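Dihydroorotase (PDB 3PNU) probably catalyses the reversible, zinc-dependent cyclization of carbamoyl aspartate to dihydroorotate, a step of de novo pyrimidine biosynthesis. Local coordinates at residues S167-A170 and K171-E174; L302-F305 and L306-T310. One frame throughout, in Å; residues are numbered along the deposited sequence.

Contact 1. Residues S167-A170 and K171-E174; sequences SNFA and KIYE
Phe169 and Tyr173, four residues apart, form a T-shaped pair. The edge of the Phe169 ring points at the face of Tyr173, with ring planes at 73° and centroids 4.9 Å apart. Phe169 CE2 stands over the centre of the tyrosine ring. The phenylalanine turns its CG anti to the backbone N (chi1 -162°), which places its ring beside Ile172 and Tyr173. Ile172 takes one face of the same ring. Its CD1 makes a CH-pi contact 4.0 Å from the Phe169 centroid, offset toward the rim.

The backbone bonds belong to the start of helix 170-179. Phe169 O accepts a nearly straight bond from Tyr173 N (3.2 Å) and a weak one from Ile172 N. Glu174 N bonds to Ala170 O at 3.0 Å. Two residues earlier a water bridges Ser167 O and Lys171 N in place of a direct bond: it donates to Ser167 O (2.7 Å) and accepts from Lys171 N (2.9 Å). The Lys171 side chain folds back, and its CE lies 3.2 Å from Asn168 O.

Two polar ends are held by other parts of the chain. Asn168 ND2 bonds to Asp160, and Glu174 OE2 to Tyr202 OH. The Tyr173 side chain is about 6 Å from that of the zinc ligand His155. It packs on Val154 of strand 152-154, on Ile185 and Met187 of strand 185-187, and on Leu195 and Leu198 of helix 193-201.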
ATOM      1  N   SER A 167     -15.192   0.923   5.356  1.00 30.08           N
ATOM      2  CA  SER A 167     -16.395   0.107   5.347  1.00 32.43           C
ATOM      3  C   SER A 167     -16.799  -0.307   6.747  1.00 32.70           C
ATOM      4  O   SER A 167     -17.976  -0.369   7.038  1.00 33.12           O
ATOM      5  CB  SER A 167     -16.234  -1.114   4.471  1.00 32.81           C
ATOM      6  OG  SER A 167     -16.160  -0.702   3.117  1.00 38.53           O
ATOM      7  N   ASN A 168     -15.835  -0.573   7.622  1.00 32.56           N
ATOM      8  CA  ASN A 168     -16.183  -0.962   8.982  1.00 32.82           C
ATOM      9  C   ASN A 168     -16.721   0.216   9.776  1.00 32.53           C
ATOM     10  O   ASN A 168     -17.373   0.026  10.810  1.00 33.07           O
ATOM     11  CB  ASN A 168     -14.990  -1.624   9.718  1.00 32.82           C
ATOM     12  CG  ASN A 168     -14.530  -2.902   9.045  1.00 29.79           C
ATOM     13  OD1 ASN A 168     -15.151  -3.369   8.102  1.00 30.70           O
ATOM     14  ND2 ASN A 168     -13.435  -3.456   9.517  1.00 29.98           N
ATOM     15  N   PHE A 169     -16.455   1.431   9.307  1.00 32.41           N
ATOM     16  CA  PHE A 169     -16.937   2.625  10.001  1.00 31.56           C
ATOM     17  C   PHE A 169     -18.425   2.892   9.666  1.00 32.62           C
ATOM     18  O   PHE A 169     -19.083   3.692  10.302  1.00 29.88           O
ATOM     19  CB  PHE A 169     -16.090   3.831   9.634  1.00 31.45           C
ATOM     20  CG  PHE A 169     -16.227   4.964  10.600  1.00 32.79           C
ATOM     21  CD1 PHE A 169     -15.384   5.050  11.694  1.00 30.67           C
ATOM     22  CD2 PHE A 169     -17.211   5.912  10.442  1.00 33.65           C
ATOM     23  CE1 PHE A 169     -15.518   6.076  12.600  1.00 36.34           C
ATOM     24  CE2 PHE A 169     -17.355   6.941  11.347  1.00 35.39           C
ATOM     25  CZ  PHE A 169     -16.514   7.029  12.427  1.00 36.19           C
ATOM     26  N   ALA A 170     -18.943   2.197   8.661  1.00 33.44           N
ATOM     27  CA  ALA A 170     -20.322   2.370   8.234  1.00 34.88           C
ATOM     28  C   ALA A 170     -21.338   2.203   9.370  1.00 36.62           C
ATOM     29  O   ALA A 170     -22.290   2.982   9.478  1.00 39.32           O
ATOM     30  CB  ALA A 170     -20.636   1.389   7.097  1.00 33.60           C
ATOM     31  N   LYS A 171     -21.138   1.204  10.218  1.00 36.51           N
ATOM     32  CA  LYS A 171     -22.083   0.931  11.315  1.00 36.11           C
ATOM     33  C   LYS A 171     -22.104   2.101  12.266  1.00 35.43           C
ATOM     34  O   LYS A 171     -23.134   2.374  12.850  1.00 37.50           O
ATOM     35  CB  LYS A 171     -21.733  -0.372  12.076  1.00 34.93           C
ATOM     36  CG  LYS A 171     -20.423  -0.289  12.882  1.00 37.34           C
ATOM     37  CD  LYS A 171     -19.773  -1.681  13.063  1.00 43.49           C
ATOM     38  CE  LYS A 171     -18.308  -1.548  13.428  1.00 46.08           C
ATOM     39  NZ  LYS A 171     -17.527  -2.677  12.911  1.00 49.30           N
ATOM     40  N   ILE A 172     -20.974   2.790  12.423  1.00 33.01           N
ATOM     41  CA  ILE A 172     -20.931   3.964  13.283  1.00 33.10           C
ATOM     42  C   ILE A 172     -21.754   5.127  12.683  1.00 34.49           C
ATOM     43  O   ILE A 172     -22.625   5.680  13.347  1.00 35.46           O
ATOM     44  CB  ILE A 172     -19.502   4.398  13.559  1.00 32.84           C
ATOM     45  CG1 ILE A 172     -18.792   3.292  14.345  1.00 31.67           C
ATOM     46  CG2 ILE A 172     -19.483   5.712  14.341  1.00 30.24           C
ATOM     47  CD1 ILE A 172     -17.344   3.521  14.537  1.00 37.32           C
ATOM     48  N   TYR A 173     -21.488   5.503  11.438  1.00 34.77           N
ATOM     49  CA  TYR A 173     -22.289   6.533  10.796  1.00 34.93           C
ATOM     50  C   TYR A 173     -23.779   6.204  10.862  1.00 36.99           C
ATOM     51  O   TYR A 173     -24.615   7.089  10.946  1.00 37.14           O
ATOM     52  CB  TYR A 173     -21.976   6.648   9.303  1.00 32.62           C
ATOM     53  CG  TYR A 173     -20.778   7.426   8.955  1.00 32.81           C
ATOM     54  CD1 TYR A 173     -20.586   8.721   9.474  1.00 33.35           C
ATOM     55  CD2 TYR A 173     -19.850   6.944   8.036  1.00 28.06           C
ATOM     56  CE1 TYR A 173     -19.492   9.463   9.133  1.00 29.10           C
ATOM     57  CE2 TYR A 173     -18.742   7.717   7.668  1.00 29.97           C
ATOM     58  CZ  TYR A 173     -18.568   8.960   8.222  1.00 25.85           C
ATOM     59  OH  TYR A 173     -17.478   9.721   7.874  1.00 31.24           O
ATOM     60  N   GLU A 174     -24.097   4.926  10.771  1.00 39.41           N
ATOM     61  CA  GLU A 174     -25.471   4.499  10.770  1.00 41.90           C
ATOM     62  C   GLU A 174     -26.112   4.736  12.142  1.00 42.49           C
ATOM     63  O   GLU A 174     -27.227   5.254  12.217  1.00 42.57           O
ATOM     64  CB  GLU A 174     -25.565   3.031  10.335  1.00 42.64           C
ATOM     65  CG  GLU A 174     -26.974   2.589   9.997  1.00 47.26           C
ATOM     66  CD  GLU A 174     -27.040   1.282   9.216  1.00 50.62           C
ATOM     67  OE1 GLU A 174     -26.030   0.539   9.193  1.00 53.30           O
ATOM     68  OE2 GLU A 174     -28.112   1.011   8.624  1.00 51.79           O
TER
HETATM   69  O   HOH W   1     -19.590  -1.015   9.139  1.00 38.30           O

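Contact 2. Residues L302-F305 and L306-T310; sequences LQKF and LSDNT
Gln303 sets CG anti to its own N and follows it with a bend at chi2 (58°) that turns the amide to Asp308. The Asp308 carboxylate comes back to meet it, its CG anti to the carbonyl carbon. Gln303 NE2 donates to Asp308 OD1 at 2.8 Å, with an N-H...O angle of 167°. The bond is on the syn side of the carboxylate but 30° out of its plane.

The five-residue spacing matches a wider pi-type turn. Asp308 N bonds to Gln303 O at 3.0 Å, and Ser307 N makes a weak bond to the same oxygen. Asn309 N bonds to Lys304 O at 2.9 Å. Leu306 N keeps the normal helical bond to Leu302 O. Leu302 and Leu306 lie side by side, their CD1 atoms 3.6 Å apart. A water lies between Phe305 O and Thr310 OG1, bonded to both.

The turn is tied to its surroundings. Gln303 OE1 accepts from Lys28 N, Ser307 OG bonds to Asn29 O, and Asn309 ND2 reaches Val256 O and Gly252 O. The two leucines pack against helix 285-296, while Phe305 and Thr310 rest on strand 256-258.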
ATOM      1  N   LEU A 302     -20.923  19.286 -13.214  1.00 46.01           N
ATOM      2  CA  LEU A 302     -19.704  19.749 -12.565  1.00 45.99           C
ATOM      3  C   LEU A 302     -20.045  20.943 -11.649  1.00 45.73           C
ATOM      4  O   LEU A 302     -19.537  21.061 -10.519  1.00 44.83           O
ATOM      5  CB  LEU A 302     -18.646  20.140 -13.592  1.00 45.27           C
ATOM      6  CG  LEU A 302     -17.370  20.776 -13.028  1.00 49.13           C
ATOM      7  CD1 LEU A 302     -16.838  20.001 -11.829  1.00 50.37           C
ATOM      8  CD2 LEU A 302     -16.276  20.909 -14.110  1.00 47.46           C
ATOM      9  N   GLN A 303     -20.915  21.813 -12.150  1.00 45.18           N
ATOM     10  CA  GLN A 303     -21.345  23.005 -11.420  1.00 44.74           C
ATOM     11  C   GLN A 303     -22.094  22.590 -10.162  1.00 42.97           C
ATOM     12  O   GLN A 303     -22.032  23.281  -9.155  1.00 44.28           O
ATOM     13  CB  GLN A 303     -22.209  23.909 -12.331  1.00 44.04           C
ATOM     14  CG  GLN A 303     -22.803  25.149 -11.660  1.00 43.07           C
ATOM     15  CD  GLN A 303     -21.763  26.085 -11.051  1.00 43.46           C
ATOM     16  OE1 GLN A 303     -20.696  26.330 -11.623  1.00 42.95           O
ATOM     17  NE2 GLN A 303     -22.094  26.637  -9.891  1.00 42.92           N
ATOM     18  N   LYS A 304     -22.809  21.472 -10.232  1.00 42.91           N
ATOM     19  CA  LYS A 304     -23.519  20.930  -9.068  1.00 43.73           C
ATOM     20  C   LYS A 304     -22.558  20.350  -8.018  1.00 42.90           C
ATOM     21  O   LYS A 304     -22.668  20.632  -6.813  1.00 44.88           O
ATOM     22  CB  LYS A 304     -24.481  19.825  -9.495  1.00 45.10           C
ATOM     23  CG  LYS A 304     -25.864  20.271 -10.009  1.00 48.25           C
ATOM     24  CD  LYS A 304     -26.569  19.086 -10.673  1.00 51.82           C
ATOM     25  CE  LYS A 304     -28.030  19.321 -11.015  1.00 56.92           C
ATOM     26  NZ  LYS A 304     -28.942  19.141  -9.832  1.00 63.04           N
ATOM     27  N   PHE A 305     -21.616  19.550  -8.492  1.00 40.71           N
ATOM     28  CA  PHE A 305     -20.651  18.872  -7.649  1.00 40.28           C
ATOM     29  C   PHE A 305     -19.721  19.848  -6.932  1.00 40.57           C
ATOM     30  O   PHE A 305     -19.433  19.673  -5.747  1.00 39.95           O
ATOM     31  CB  PHE A 305     -19.897  17.834  -8.501  1.00 41.08           C
ATOM     32  CG  PHE A 305     -18.827  17.072  -7.763  1.00 40.51           C
ATOM     33  CD1 PHE A 305     -19.137  16.324  -6.638  1.00 38.13           C
ATOM     34  CD2 PHE A 305     -17.519  17.067  -8.230  1.00 36.16           C
ATOM     35  CE1 PHE A 305     -18.156  15.626  -5.973  1.00 40.03           C
ATOM     36  CE2 PHE A 305     -16.541  16.358  -7.570  1.00 36.87           C
ATOM     37  CZ  PHE A 305     -16.858  15.635  -6.438  1.00 36.19           C
ATOM     38  N   LEU A 306     -19.280  20.887  -7.641  1.00 41.14           N
ATOM     39  CA  LEU A 306     -18.385  21.900  -7.087  1.00 40.25           C
ATOM     40  C   LEU A 306     -19.052  23.033  -6.342  1.00 39.49           C
ATOM     41  O   LEU A 306     -18.384  23.747  -5.585  1.00 38.11           O
ATOM     42  CB  LEU A 306     -17.597  22.573  -8.214  1.00 41.66           C
ATOM     43  CG  LEU A 306     -16.227  22.104  -8.620  1.00 41.54           C
ATOM     44  CD1 LEU A 306     -15.815  22.879  -9.864  1.00 42.52           C
ATOM     45  CD2 LEU A 306     -15.249  22.352  -7.459  1.00 41.93           C
ATOM     46  N   SER A 307     -20.344  23.245  -6.565  1.00 39.23           N
ATOM     47  CA  SER A 307     -20.968  24.400  -5.945  1.00 38.25           C
ATOM     48  C   SER A 307     -22.440  24.344  -5.599  1.00 37.67           C
ATOM     49  O   SER A 307     -22.789  24.617  -4.450  1.00 36.43           O
ATOM     50  CB  SER A 307     -20.743  25.615  -6.848  1.00 38.54           C
ATOM     51  OG  SER A 307     -21.023  26.824  -6.172  1.00 37.66           O
ATOM     52  N   ASP A 308     -23.300  24.013  -6.561  1.00 36.17           N
ATOM     53  CA  ASP A 308     -24.754  24.064  -6.298  1.00 37.38           C
ATOM     54  C   ASP A 308     -25.251  23.102  -5.216  1.00 36.66           C
ATOM     55  O   ASP A 308     -26.192  23.434  -4.483  1.00 36.46           O
ATOM     56  CB  ASP A 308     -25.596  23.863  -7.579  1.00 38.21           C
ATOM     57  CG  ASP A 308     -25.234  24.834  -8.700  1.00 39.75           C
ATOM     58  OD1 ASP A 308     -24.357  25.694  -8.532  1.00 43.72           O
ATOM     59  OD2 ASP A 308     -25.836  24.717  -9.778  1.00 49.59           O
ATOM     60  N   ASN A 309     -24.650  21.921  -5.119  1.00 36.10           N
ATOM     61  CA  ASN A 309     -25.084  20.952  -4.120  1.00 36.73           C
ATOM     62  C   ASN A 309     -24.833  21.506  -2.731  1.00 36.71           C
ATOM     63  O   ASN A 309     -25.717  21.501  -1.874  1.00 36.44           O
ATOM     64  CB  ASN A 309     -24.393  19.594  -4.291  1.00 36.39           C
ATOM     65  CG  ASN A 309     -24.801  18.879  -5.578  1.00 38.72           C
ATOM     66  OD1 ASN A 309     -25.573  19.413  -6.365  1.00 36.10           O
ATOM     67  ND2 ASN A 309     -24.271  17.656  -5.795  1.00 34.60           N
ATOM     68  N   THR A 310     -23.620  21.990  -2.509  1.00 36.92           N
ATOM     69  CA  THR A 310     -23.286  22.567  -1.236  1.00 37.09           C
ATOM     70  C   THR A 310     -24.205  23.749  -0.975  1.00 37.41           C
ATOM     71  O   THR A 310     -24.782  23.852   0.093  1.00 37.03           O
ATOM     72  CB  THR A 310     -21.852  23.074  -1.213  1.00 37.35           C
ATOM     73  OG1 THR A 310     -20.953  21.970  -1.355  1.00 39.20           O
ATOM     74  CG2 THR A 310     -21.568  23.801   0.080  1.00 35.02           C
TER
HETATM   75  O   HOH W   2     -20.835  21.545  -4.188  1.00 48.10           O

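How the contacts relate
Both contacts are local; contact 1 spans a loop and the first turn of a helix, contact 2 lies within one. They share no helix or strand, and their nearest atoms are about 15 Å apart. Contact 1 is partly buried and opens helix 170-179, beside strands 152-154 and 185-187. Contact 2 is largely buried in helix 299-314 and faces strands 31-35 and 256-258. Contact 1 relies on an edge-to-face aromatic pair and a CH-pi contact, with a water completing the helix start. Contact 2 holds a pi-type widening within the helix and adds an amide-carboxylate bond. The side chains of Tyr173 and Phe305 are about 7 Å and 10 Å from that of zinc ligand His189.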